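Local coordinates for protein 2'-deoxycytidine 5'-triphosphate deaminase (Agrobacterium tumefaciens, PDB 2R9Q) that probably catalyses the hydrolytic deamination of dCTP to dUTP, at residues D15-R19 with P344-Y348; T116-D120 with V314-R318; S164-F168 with G295-P299; I202-L208 with L263-V269. All coordinates share one frame. Residue numbers count along the deposited sequence, not the author numbering.

Contact 1 (D15-R19 with P344-Y348); sequences DGAIR and PEGLY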
loop_
_atom_site.group_PDB
_atom_site.type_symbol
_atom_site.label_atom_id
_atom_site.label_comp_id
_atom_site.label_asym_id
_atom_site.label_seq_id
_atom_site.Cartn_x
_atom_site.Cartn_y
_atom_site.Cartn_z
ATOM N N ASP B 15 -23.399 -29.876 21.672
ATOM C CA ASP B 15 -23.205 -30.857 20.592
ATOM C C ASP B 15 -24.261 -31.999 20.464
ATOM O O ASP B 15 -24.537 -32.470 19.352
ATOM C CB ASP B 15 -21.787 -31.459 20.657
ATOM C CG ASP B 15 -21.354 -31.831 22.054
ATOM O OD1 ASP B 15 -22.213 -31.876 22.951
ATOM O OD2 ASP B 15 -20.146 -32.071 22.255
ATOM N N GLY B 16 -24.832 -32.444 21.587
ATOM C CA GLY B 16 -25.824 -33.506 21.563
ATOM C C GLY B 16 -27.060 -33.030 20.841
ATOM O O GLY B 16 -27.596 -33.719 19.988
ATOM N N ALA B 17 -27.520 -31.853 21.224
ATOM C CA ALA B 17 -28.590 -31.149 20.553
ATOM C C ALA B 17 -28.283 -30.836 19.087
ATOM O O ALA B 17 -29.149 -30.978 18.236
ATOM C CB ALA B 17 -28.926 -29.874 21.313
ATOM N N ILE B 18 -27.065 -30.401 18.786
ATOM C CA ILE B 18 -26.698 -30.105 17.396
ATOM C C ILE B 18 -26.814 -31.395 16.589
ATOM O O ILE B 18 -27.351 -31.405 15.492
ATOM C CB ILE B 18 -25.260 -29.494 17.237
ATOM C CG1 ILE B 18 -25.160 -28.112 17.889
ATOM C CG2 ILE B 18 -24.899 -29.379 15.739
ATOM C CD1 ILE B 18 -23.737 -27.614 18.092
ATOM N N ARG B 19 -26.307 -32.483 17.152
ATOM C CA ARG B 19 -26.436 -33.788 16.529
ATOM C C ARG B 19 -27.896 -34.246 16.384
ATOM O O ARG B 19 -28.245 -34.799 15.378
ATOM C CB ARG B 19 -25.601 -34.817 17.288
ATOM C CG ARG B 19 -24.139 -34.735 16.892
ATOM C CD ARG B 19 -23.345 -35.834 17.457
ATOM N NE ARG B 19 -22.736 -35.436 18.711
ATOM C CZ ARG B 19 -21.445 -35.184 18.900
ATOM N NH1 ARG B 19 -20.555 -35.267 17.924
ATOM N NH2 ARG B 19 -21.039 -34.826 20.107
ATOM N N PRO B 344 -22.338 -30.162 27.385
ATOM C CA PRO B 344 -21.773 -30.904 26.261
ATOM C C PRO B 344 -21.556 -32.388 26.535
ATOM O O PRO B 344 -21.333 -32.783 27.670
ATOM C CB PRO B 344 -20.433 -30.222 26.039
ATOM C CG PRO B 344 -20.625 -28.848 26.522
ATOM C CD PRO B 344 -21.622 -28.896 27.614
ATOM N N GLU B 345 -21.638 -33.186 25.477
ATOM C CA GLU B 345 -21.386 -34.628 25.544
ATOM C C GLU B 345 -20.006 -35.030 24.973
ATOM O O GLU B 345 -19.534 -36.141 25.213
ATOM C CB GLU B 345 -22.524 -35.424 24.853
ATOM C CG GLU B 345 -22.695 -35.154 23.361
ATOM C CD GLU B 345 -23.532 -36.199 22.649
ATOM O OE1 GLU B 345 -24.318 -36.898 23.322
ATOM O OE2 GLU B 345 -23.410 -36.317 21.408
ATOM N N GLY B 346 -19.386 -34.135 24.199
ATOM C CA GLY B 346 -18.003 -34.316 23.735
ATOM C C GLY B 346 -17.847 -34.957 22.373
ATOM O O GLY B 346 -18.823 -35.360 21.760
ATOM N N LEU B 347 -16.596 -35.071 21.933
ATOM C CA LEU B 347 -16.261 -35.431 20.542
ATOM C C LEU B 347 -16.822 -36.791 20.132
ATOM O O LEU B 347 -17.477 -36.918 19.097
ATOM C CB LEU B 347 -14.731 -35.401 20.332
ATOM C CG LEU B 347 -14.160 -35.264 18.902
ATOM C CD1 LEU B 347 -12.603 -35.165 18.945
ATOM C CD2 LEU B 347 -14.607 -36.390 17.917
ATOM N N TYR B 348 -16.556 -37.788 20.975
ATOM C CA TYR B 348 -16.978 -39.166 20.764
ATOM C C TYR B 348 -18.234 -39.522 21.626
ATOM O O TYR B 348 -18.567 -40.698 21.797
ATOM C CB TYR B 348 -15.786 -40.099 21.041
#

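Contact 2 (T116-D120 with V314-R318); sequences TGRLD and VLEVR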
loop_
_atom_site.group_PDB
_atom_site.type_symbol
_atom_site.label_atom_id
_atom_site.label_comp_id
_atom_site.label_asym_id
_atom_site.label_seq_id
_atom_site.Cartn_x
_atom_site.Cartn_y
_atom_site.Cartn_z
ATOM N N THR B 116 -8.661 -19.534 11.778
ATOM C CA THR B 116 -8.977 -18.652 10.663
ATOM C C THR B 116 -8.433 -17.272 10.941
ATOM O O THR B 116 -7.873 -16.654 10.058
ATOM C CB THR B 116 -10.495 -18.648 10.341
ATOM O OG1 THR B 116 -10.879 -19.969 9.982
ATOM C CG2 THR B 116 -10.870 -17.705 9.164
ATOM N N GLY B 117 -8.576 -16.807 12.175
ATOM C CA GLY B 117 -8.062 -15.525 12.555
ATOM C C GLY B 117 -6.550 -15.458 12.543
ATOM O O GLY B 117 -5.987 -14.432 12.194
ATOM N N ARG B 118 -5.886 -16.554 12.919
ATOM C CA ARG B 118 -4.427 -16.577 12.934
ATOM C C ARG B 118 -3.830 -16.427 11.535
ATOM O O ARG B 118 -2.643 -16.117 11.408
ATOM C CB ARG B 118 -3.866 -17.859 13.536
ATOM C CG ARG B 118 -4.417 -18.334 14.843
ATOM C CD ARG B 118 -4.097 -17.490 16.049
ATOM N NE ARG B 118 -5.004 -17.887 17.136
ATOM C CZ ARG B 118 -4.752 -18.796 18.066
ATOM N NH1 ARG B 118 -3.576 -19.391 18.152
ATOM N NH2 ARG B 118 -5.691 -19.087 18.944
ATOM N N LEU B 119 -4.634 -16.664 10.498
ATOM C CA LEU B 119 -4.198 -16.519 9.141
ATOM C C LEU B 119 -4.751 -15.255 8.528
ATOM O O LEU B 119 -4.639 -15.076 7.319
ATOM C CB LEU B 119 -4.638 -17.702 8.302
ATOM C CG LEU B 119 -3.807 -18.978 8.198
ATOM C CD1 LEU B 119 -3.041 -19.283 9.449
ATOM C CD2 LEU B 119 -4.727 -20.141 7.816
ATOM N N ASP B 120 -5.373 -14.416 9.349
ATOM C CA ASP B 120 -5.886 -13.105 8.939
ATOM C C ASP B 120 -6.847 -13.202 7.748
ATOM O O ASP B 120 -6.737 -12.426 6.807
ATOM C CB ASP B 120 -4.687 -12.184 8.626
ATOM C CG ASP B 120 -5.009 -10.690 8.672
ATOM O OD1 ASP B 120 -5.880 -10.199 9.441
ATOM O OD2 ASP B 120 -4.313 -9.989 7.931
ATOM N N VAL B 314 -5.408 -15.919 23.082
ATOM C CA VAL B 314 -4.571 -15.426 21.998
ATOM C C VAL B 314 -5.439 -14.491 21.181
ATOM O O VAL B 314 -6.529 -14.849 20.835
ATOM C CB VAL B 314 -4.076 -16.550 21.115
ATOM C CG1 VAL B 314 -3.176 -16.011 20.016
ATOM C CG2 VAL B 314 -3.409 -17.606 21.953
ATOM N N LEU B 315 -4.945 -13.284 20.918
ATOM C CA LEU B 315 -5.734 -12.193 20.334
ATOM C C LEU B 315 -5.105 -11.714 19.028
ATOM O O LEU B 315 -3.896 -11.552 18.941
ATOM C CB LEU B 315 -5.788 -11.000 21.315
ATOM C CG LEU B 315 -6.297 -11.266 22.745
ATOM C CD1 LEU B 315 -5.650 -10.299 23.764
ATOM C CD2 LEU B 315 -7.828 -11.244 22.851
ATOM N N GLU B 316 -5.929 -11.487 18.012
ATOM C CA GLU B 316 -5.460 -10.798 16.819
ATOM C C GLU B 316 -5.834 -9.318 16.931
ATOM O O GLU B 316 -6.995 -8.962 16.954
ATOM C CB GLU B 316 -5.968 -11.433 15.507
ATOM C CG GLU B 316 -5.498 -12.884 15.257
ATOM C CD GLU B 316 -6.333 -13.887 16.014
ATOM O OE1 GLU B 316 -7.573 -13.766 15.961
ATOM O OE2 GLU B 316 -5.761 -14.772 16.687
ATOM N N VAL B 317 -4.819 -8.477 17.001
ATOM C CA VAL B 317 -4.981 -7.050 17.168
ATOM C C VAL B 317 -4.458 -6.333 15.927
ATOM O O VAL B 317 -3.394 -6.662 15.383
ATOM C CB VAL B 317 -4.234 -6.570 18.451
ATOM C CG1 VAL B 317 -4.265 -5.081 18.598
ATOM C CG2 VAL B 317 -4.748 -7.289 19.675
ATOM N N ARG B 318 -5.264 -5.394 15.462
ATOM C CA ARG B 318 -4.925 -4.498 14.383
ATOM C C ARG B 318 -5.271 -3.063 14.790
ATOM O O ARG B 318 -6.271 -2.808 15.454
ATOM C CB ARG B 318 -5.720 -4.830 13.126
ATOM C CG ARG B 318 -5.333 -6.079 12.359
ATOM C CD ARG B 318 -6.332 -6.230 11.164
ATOM N NE ARG B 318 -5.793 -6.889 9.972
ATOM C CZ ARG B 318 -4.993 -6.317 9.061
ATOM N NH1 ARG B 318 -4.587 -7.035 8.026
ATOM N NH2 ARG B 318 -4.580 -5.052 9.182
#

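Contact 3 (S164-F168 with G295-P299); sequences SQIRF and GFFDP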
loop_
_atom_site.group_PDB
_atom_site.type_symbol
_atom_site.label_atom_id
_atom_site.label_comp_id
_atom_site.label_asym_id
_atom_site.label_seq_id
_atom_site.Cartn_x
_atom_site.Cartn_y
_atom_site.Cartn_z
ATOM N N SER B 164 -15.178 -21.434 9.443
ATOM C CA SER B 164 -16.174 -20.759 10.221
ATOM C C SER B 164 -16.953 -21.727 11.071
ATOM O O SER B 164 -16.944 -22.912 10.821
ATOM C CB SER B 164 -17.104 -20.057 9.247
ATOM O OG SER B 164 -17.947 -19.178 9.920
ATOM N N GLN B 165 -17.626 -21.205 12.085
ATOM C CA GLN B 165 -18.549 -21.991 12.904
ATOM C C GLN B 165 -19.835 -21.253 13.309
ATOM O O GLN B 165 -19.872 -20.036 13.420
ATOM C CB GLN B 165 -17.857 -22.595 14.112
ATOM C CG GLN B 165 -17.022 -21.692 14.885
ATOM C CD GLN B 165 -16.159 -22.410 15.882
ATOM O OE1 GLN B 165 -15.813 -21.846 16.916
ATOM N NE2 GLN B 165 -15.819 -23.666 15.603
ATOM N N ILE B 166 -20.890 -22.045 13.487
ATOM C CA ILE B 166 -22.222 -21.573 13.814
ATOM C C ILE B 166 -22.646 -22.098 15.212
ATOM O O ILE B 166 -22.544 -23.291 15.502
ATOM C CB ILE B 166 -23.215 -21.953 12.674
ATOM C CG1 ILE B 166 -24.593 -21.319 12.870
ATOM C CG2 ILE B 166 -23.376 -23.449 12.516
ATOM C CD1 ILE B 166 -25.525 -21.645 11.744
ATOM N N ARG B 167 -23.077 -21.183 16.077
ATOM C CA ARG B 167 -23.611 -21.506 17.404
ATOM C C ARG B 167 -25.126 -21.305 17.401
ATOM O O ARG B 167 -25.616 -20.272 16.973
ATOM C CB ARG B 167 -22.951 -20.606 18.446
ATOM C CG ARG B 167 -23.493 -20.689 19.866
ATOM C CD ARG B 167 -22.541 -20.017 20.838
ATOM N NE ARG B 167 -21.287 -20.768 21.040
ATOM C CZ ARG B 167 -20.310 -20.399 21.859
ATOM N NH1 ARG B 167 -20.402 -19.278 22.538
ATOM N NH2 ARG B 167 -19.225 -21.149 21.991
ATOM N N PHE B 168 -25.854 -22.310 17.865
ATOM C CA PHE B 168 -27.330 -22.275 17.934
ATOM C C PHE B 168 -27.809 -21.977 19.333
ATOM O O PHE B 168 -27.193 -22.404 20.301
ATOM C CB PHE B 168 -27.934 -23.602 17.475
ATOM C CG PHE B 168 -27.459 -24.046 16.133
ATOM C CD1 PHE B 168 -28.151 -23.708 15.001
ATOM C CD2 PHE B 168 -26.308 -24.807 16.010
ATOM C CE1 PHE B 168 -27.708 -24.090 13.776
ATOM C CE2 PHE B 168 -25.868 -25.206 14.787
ATOM C CZ PHE B 168 -26.567 -24.849 13.666
ATOM N N GLY B 295 -14.063 -14.622 18.547
ATOM C CA GLY B 295 -14.751 -15.855 18.287
ATOM C C GLY B 295 -15.421 -16.468 19.484
ATOM O O GLY B 295 -15.592 -15.854 20.556
ATOM N N PHE B 296 -15.819 -17.707 19.257
ATOM C CA PHE B 296 -16.486 -18.505 20.268
ATOM C C PHE B 296 -15.450 -19.210 21.154
ATOM O O PHE B 296 -14.434 -19.634 20.685
ATOM C CB PHE B 296 -17.422 -19.507 19.595
ATOM C CG PHE B 296 -18.583 -18.878 18.888
ATOM C CD1 PHE B 296 -19.340 -17.871 19.498
ATOM C CD2 PHE B 296 -18.951 -19.305 17.617
ATOM C CE1 PHE B 296 -20.444 -17.327 18.846
ATOM C CE2 PHE B 296 -20.033 -18.754 16.961
ATOM C CZ PHE B 296 -20.779 -17.760 17.574
ATOM N N PHE B 297 -15.727 -19.236 22.451
ATOM C CA PHE B 297 -15.038 -20.061 23.431
ATOM C C PHE B 297 -15.963 -21.207 23.806
ATOM O O PHE B 297 -17.145 -21.002 24.042
ATOM C CB PHE B 297 -14.703 -19.228 24.669
ATOM C CG PHE B 297 -13.554 -18.318 24.471
ATOM C CD1 PHE B 297 -12.377 -18.519 25.150
ATOM C CD2 PHE B 297 -13.627 -17.263 23.568
ATOM C CE1 PHE B 297 -11.302 -17.659 24.946
ATOM C CE2 PHE B 297 -12.569 -16.435 23.361
ATOM C CZ PHE B 297 -11.412 -16.618 24.057
ATOM N N ASP B 298 -15.419 -22.410 23.851
ATOM C CA ASP B 298 -16.210 -23.593 24.206
ATOM C C ASP B 298 -16.245 -23.841 25.705
ATOM O O ASP B 298 -15.288 -23.534 26.395
ATOM C CB ASP B 298 -15.654 -24.860 23.532
ATOM C CG ASP B 298 -16.088 -25.013 22.075
ATOM O OD1 ASP B 298 -17.318 -24.863 21.762
ATOM O OD2 ASP B 298 -15.171 -25.311 21.262
ATOM N N PRO B 299 -17.344 -24.441 26.193
ATOM C CA PRO B 299 -17.370 -25.002 27.543
ATOM C C PRO B 299 -16.154 -25.852 27.773
ATOM O O PRO B 299 -15.807 -26.652 26.912
ATOM C CB PRO B 299 -18.633 -25.877 27.551
ATOM C CG PRO B 299 -19.466 -25.402 26.458
ATOM C CD PRO B 299 -18.630 -24.624 25.500
HETATM O O HOH W 1 -15.413 -19.081 16.795
#

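Contact 4 (I202-L208 with L263-V269); sequences IALSIDL and LVSREAV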
loop_
_atom_site.group_PDB
_atom_site.type_symbol
_atom_site.label_atom_id
_atom_site.label_comp_id
_atom_site.label_asym_id
_atom_site.label_seq_id
_atom_site.Cartn_x
_atom_site.Cartn_y
_atom_site.Cartn_z
ATOM N N ILE B 202 -16.284 -10.223 31.500
ATOM C CA ILE B 202 -14.926 -10.078 32.062
ATOM C C ILE B 202 -13.948 -9.444 31.046
ATOM O O ILE B 202 -13.973 -9.765 29.873
ATOM C CB ILE B 202 -14.392 -11.398 32.747
ATOM C CG1 ILE B 202 -13.533 -12.274 31.817
ATOM C CG2 ILE B 202 -15.548 -12.220 33.366
ATOM C CD1 ILE B 202 -12.045 -12.103 32.032
ATOM N N ALA B 203 -13.123 -8.507 31.508
ATOM C CA ALA B 203 -12.253 -7.721 30.635
ATOM C C ALA B 203 -10.897 -8.392 30.421
ATOM O O ALA B 203 -10.322 -8.988 31.326
ATOM C CB ALA B 203 -12.077 -6.283 31.168
ATOM N N LEU B 204 -10.413 -8.313 29.196
ATOM C CA LEU B 204 -9.148 -8.914 28.827
ATOM C C LEU B 204 -8.141 -7.820 28.486
ATOM O O LEU B 204 -8.428 -6.905 27.725
ATOM C CB LEU B 204 -9.340 -9.914 27.674
ATOM C CG LEU B 204 -10.151 -11.191 28.034
ATOM C CD1 LEU B 204 -10.633 -11.940 26.823
ATOM C CD2 LEU B 204 -9.409 -12.124 28.938
ATOM N N SER B 205 -6.959 -7.914 29.071
ATOM C CA SER B 205 -5.921 -6.938 28.846
ATOM C C SER B 205 -4.702 -7.602 28.201
ATOM O O SER B 205 -4.545 -8.809 28.252
ATOM C CB SER B 205 -5.555 -6.227 30.157
ATOM O OG SER B 205 -5.089 -7.147 31.109
ATOM N N ILE B 206 -3.855 -6.777 27.586
ATOM C CA ILE B 206 -2.762 -7.273 26.764
ATOM C C ILE B 206 -1.470 -7.462 27.555
ATOM O O ILE B 206 -1.083 -6.603 28.322
ATOM C CB ILE B 206 -2.546 -6.374 25.483
ATOM C CG1 ILE B 206 -1.920 -7.199 24.358
ATOM C CG2 ILE B 206 -1.760 -5.124 25.797
ATOM C CD1 ILE B 206 -2.952 -8.057 23.621
ATOM N N ASP B 207 -0.814 -8.599 27.352
ATOM C CA ASP B 207 0.469 -8.876 27.957
ATOM C C ASP B 207 1.590 -8.584 26.981
ATOM O O ASP B 207 1.805 -9.333 26.027
ATOM C CB ASP B 207 0.555 -10.328 28.375
ATOM C CG ASP B 207 1.668 -10.583 29.370
ATOM O OD1 ASP B 207 2.761 -9.951 29.291
ATOM O OD2 ASP B 207 1.429 -11.426 30.259
ATOM N N LEU B 208 2.323 -7.516 27.254
ATOM C CA LEU B 208 3.439 -7.073 26.435
ATOM C C LEU B 208 4.804 -7.181 27.178
ATOM O O LEU B 208 5.812 -6.660 26.725
ATOM C CB LEU B 208 3.152 -5.631 25.974
ATOM C CG LEU B 208 2.632 -5.362 24.566
ATOM C CD1 LEU B 208 2.023 -6.585 23.920
ATOM C CD2 LEU B 208 1.655 -4.174 24.568
ATOM N N LEU B 263 -1.181 -11.776 19.474
ATOM C CA LEU B 263 -0.783 -11.377 20.796
ATOM C C LEU B 263 -1.565 -12.144 21.853
ATOM O O LEU B 263 -2.516 -12.877 21.549
ATOM C CB LEU B 263 -0.961 -9.858 20.954
ATOM C CG LEU B 263 -0.134 -8.946 20.043
ATOM C CD1 LEU B 263 -0.639 -7.528 20.181
ATOM C CD2 LEU B 263 1.364 -9.059 20.355
ATOM N N VAL B 264 -1.141 -11.981 23.107
ATOM C CA VAL B 264 -1.703 -12.740 24.222
ATOM C C VAL B 264 -2.231 -11.864 25.391
ATOM O O VAL B 264 -1.650 -10.853 25.760
ATOM C CB VAL B 264 -0.738 -13.945 24.671
ATOM C CG1 VAL B 264 0.697 -13.652 24.374
ATOM C CG2 VAL B 264 -0.937 -14.322 26.119
ATOM N N SER B 265 -3.374 -12.277 25.919
ATOM C CA SER B 265 -3.963 -11.703 27.120
ATOM C C SER B 265 -3.125 -11.928 28.392
ATOM O O SER B 265 -2.489 -12.962 28.548
ATOM C CB SER B 265 -5.386 -12.253 27.325
ATOM O OG SER B 265 -5.410 -13.565 27.849
ATOM N N ARG B 266 -3.143 -10.962 29.302
ATOM C CA ARG B 266 -2.549 -11.166 30.631
ATOM C C ARG B 266 -3.376 -12.171 31.430
ATOM O O ARG B 266 -2.820 -13.047 32.090
ATOM C CB ARG B 266 -2.462 -9.863 31.419
ATOM C CG ARG B 266 -1.518 -8.843 30.842
ATOM C CD ARG B 266 -1.211 -7.751 31.846
ATOM N NE ARG B 266 -2.450 -7.238 32.381
ATOM C CZ ARG B 266 -2.650 -6.857 33.636
ATOM N NH1 ARG B 266 -1.685 -6.912 34.560
ATOM N NH2 ARG B 266 -3.848 -6.425 33.969
ATOM N N GLU B 267 -4.701 -12.058 31.343
ATOM C CA GLU B 267 -5.598 -12.947 32.072
ATOM C C GLU B 267 -5.622 -14.384 31.542
ATOM O O GLU B 267 -5.748 -14.625 30.341
ATOM C CB GLU B 267 -7.012 -12.389 32.113
ATOM C CG GLU B 267 -7.101 -11.025 32.731
ATOM C CD GLU B 267 -6.768 -9.903 31.776
ATOM O OE1 GLU B 267 -6.594 -10.195 30.567
ATOM O OE2 GLU B 267 -6.688 -8.727 32.236
ATOM N N ALA B 268 -5.449 -15.324 32.475
ATOM C CA ALA B 268 -5.692 -16.742 32.264
ATOM C C ALA B 268 -7.182 -16.948 32.569
ATOM O O ALA B 268 -7.618 -16.742 33.694
ATOM C CB ALA B 268 -4.816 -17.581 33.187
ATOM N N VAL B 269 -7.948 -17.356 31.562
ATOM C CA VAL B 269 -9.407 -17.416 31.641
ATOM C C VAL B 269 -9.973 -18.868 31.580
ATOM O O VAL B 269 -9.365 -19.771 31.009
ATOM C CB VAL B 269 -10.057 -16.391 30.590
ATOM C CG1 VAL B 269 -10.070 -16.909 29.128
ATOM C CG2 VAL B 269 -11.439 -16.006 31.021
HETATM O O HOH W 2 1.147 -10.416 23.670
#

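Contact 1 (D15-R19 with P344-Y348)
A salt-bridge network ties the first turn of a helix in the N-terminal dUTPase-clan domain to a loop of the C-terminal one, showing how one carboxylate can gather two successive backbone amides. The carboxylate of Asp-15 takes both from the loop: OD1 accepts from Glu-345 N at 2.9 Å, almost in line, and OD2 from Gly-346 N, also at 2.9 Å. One helical turn on, Arg-19 reaches the same loop, its NE 2.9 Å from Glu-345 OE2 in a salt bridge, with a long ionic contact back to Asp-15. Gly-16 leaves room for the Glu-345 carboxylate, its CA lying 3.7 Å from Glu-345 CD; a CB would be tight there. Gly-346 has phi near +94°, where a CB would jam against the preceding carbonyl. Around the contact, Asp-15 and Arg-19 both touch Val-38, while Pro-344 packs on Pro-40. At the edge of the Arg-19 guanidinium, NH2 makes a weak hydrogen bond of 2.8 Å to Gly-346 O.

Contact 2 (T116-D120 with V314-R318)
Two salt bridges of reversed polarity join the end of helix 114-118, in the N-terminal dUTPase-clan domain, to strand 311-319 of the C-terminal antiparallel sheet. In the shorter, Arg-318 NH1 donates to Asp-120 OD2 at 3.0 Å, while Arg-318 NE makes a weak bond of 3.4 Å to Asp-120 OD1. The carboxylate is also hydrogen-bonded to the hydroxyls of Thr-152 and Tyr-293. The second bridge sets Arg-118 NE 3.2 Å from Glu-316 OE2; the strongest partner of this arginine, however, is the backbone of the bound peptide, to which NH1 donates. The contact therefore borders the bound peptide as well as joining the two domains.

Such pairing depends on the strand's two-residue repeat: Val-314, Glu-316 and Arg-318 all point their CA-to-CB bonds toward the helix end, while Leu-315 turns away to pack on Ile-206. Asp-120, at phi 55° and psi 45°, takes the left-handed conformation as the chain leaves the helix. Between the two bridges Gly-117 permits close approach, since a CB there would clash with Glu-316 OE1. Its carbonyl O lies 3.5 Å from Glu-316 CG, and Val-314 CB covers one face of the Arg-118 guanidinium, 3.7 Å from NH2.

Contact 3 (S164-F168 with G295-P299)
Every second residue of strand segment 164-168 faces the C-terminal domain, and the contact rests on two of them. Ser-164 keeps to its own sheet, pairing through its backbone with Leu-45. Gln-165 points across the gap, where a water bridges the domains: it donates to Gln-165 OE1 at 2.8 Å and accepts from Phe-296 N at 2.8 Å. The amide's other end, NE2, is held by Asp-44, and the backbone Gln-165 O meets the edge of the Phe-296 ring at CE2, 3.8 Å away. Ile-166 turns away onto Ala-108 and Leu-43. Arg-167 then supplies the main interaction, a cation-pi stack in which its guanidinium lies flat on the Phe-296 ring, centres 4.2 Å apart and planes at 25°. Its CB adds a CH-pi contact, 4.0 Å from the same ring's centroid, and NH2 donates to Phe-297 O at 2.9 Å. With NE bonded to Ala-41 O and NH1 to Ala-277 O, the arginine satisfies carbonyls from both domains. Strand 162-170 runs between strands 42-46 and 106-112 in the N-terminal sheet, whereas 296-297 is, within this chain, an outermost strand of its sheet, beside strand 275-281, so the stack links two sheets across the domain interface.

Contact 4 (I202-L208 with L263-V269)
Segments 202-208 and 263-269 share a single beta bridge, and beyond it side chains and a water supply partners. Ile-206 bridges Ser-265, with two backbone bonds around the pair: Arg-266 N donates to Ser-205 O at 2.8 Å, and Asp-207 N to Val-264 O at 2.9 Å. Ser-205 O also receives a CA-H...O contact from Ser-265 CA at 3.2 Å. One step further on, a water extends the pairing, donating to Asp-207 O at 2.7 Å and accepting from Val-264 N at 2.8 Å.

In the other direction the chain turns a corner at Arg-266 and Glu-267, and a carboxylate takes over. Glu-267 OE1 accepts from Ser-205 N at 2.8 Å, and Glu-267 OE2 from Ser-205 OG at a short 2.5 Å. That hydroxyl in turn accepts from Arg-266, whose NE lies 2.9 Å and NH2 3.2 Å from Ser-205 OG. Ser-265 OG donates to Glu-267 O at 2.7 Å and is also hydrogen-bonded to Ala-313 N. Asp-207 turns its carboxylate to Lys-209 N and to a salt bridge with Arg-312.

Ile-206 CD1 packs on Leu-263 CB at 3.8 Å, and Ile-202 CD1 on Val-269 CG2 at 4.1 Å. The corner puts the strand pieces before and after it in different sheets or faces, so the contact joins strands 202-205 and 261-269 within the largely antiparallel beta fold of the C-terminal dUTPase-clan domain.

In the fold
Contacts 1, 2 and 3 all join the N-terminal domain to the C-terminal one, whereas contact 4 is internal to the latter. Contacts 1 and 3 form a continuous patch, their centres 13 Å apart, with Pro-344 CG 3.6 Å from Pro-299 CG and Ile-18 CG1 4.0 Å from Phe-168 CD2. Contact 2 lies about 16 Å from contact 3, centre to centre, without touching it. It does meet contact 4 along neighbouring strands: Leu-315 N is 2.5 Å from Leu-263 O, probably hydrogen-bonded, and Leu-315 CD1 is 3.5 Å from Ile-206 CD1. The bound peptide borders these two contacts, reaching Arg-118, Leu-119 and Val-314 in contact 2 and Val-264 in contact 4.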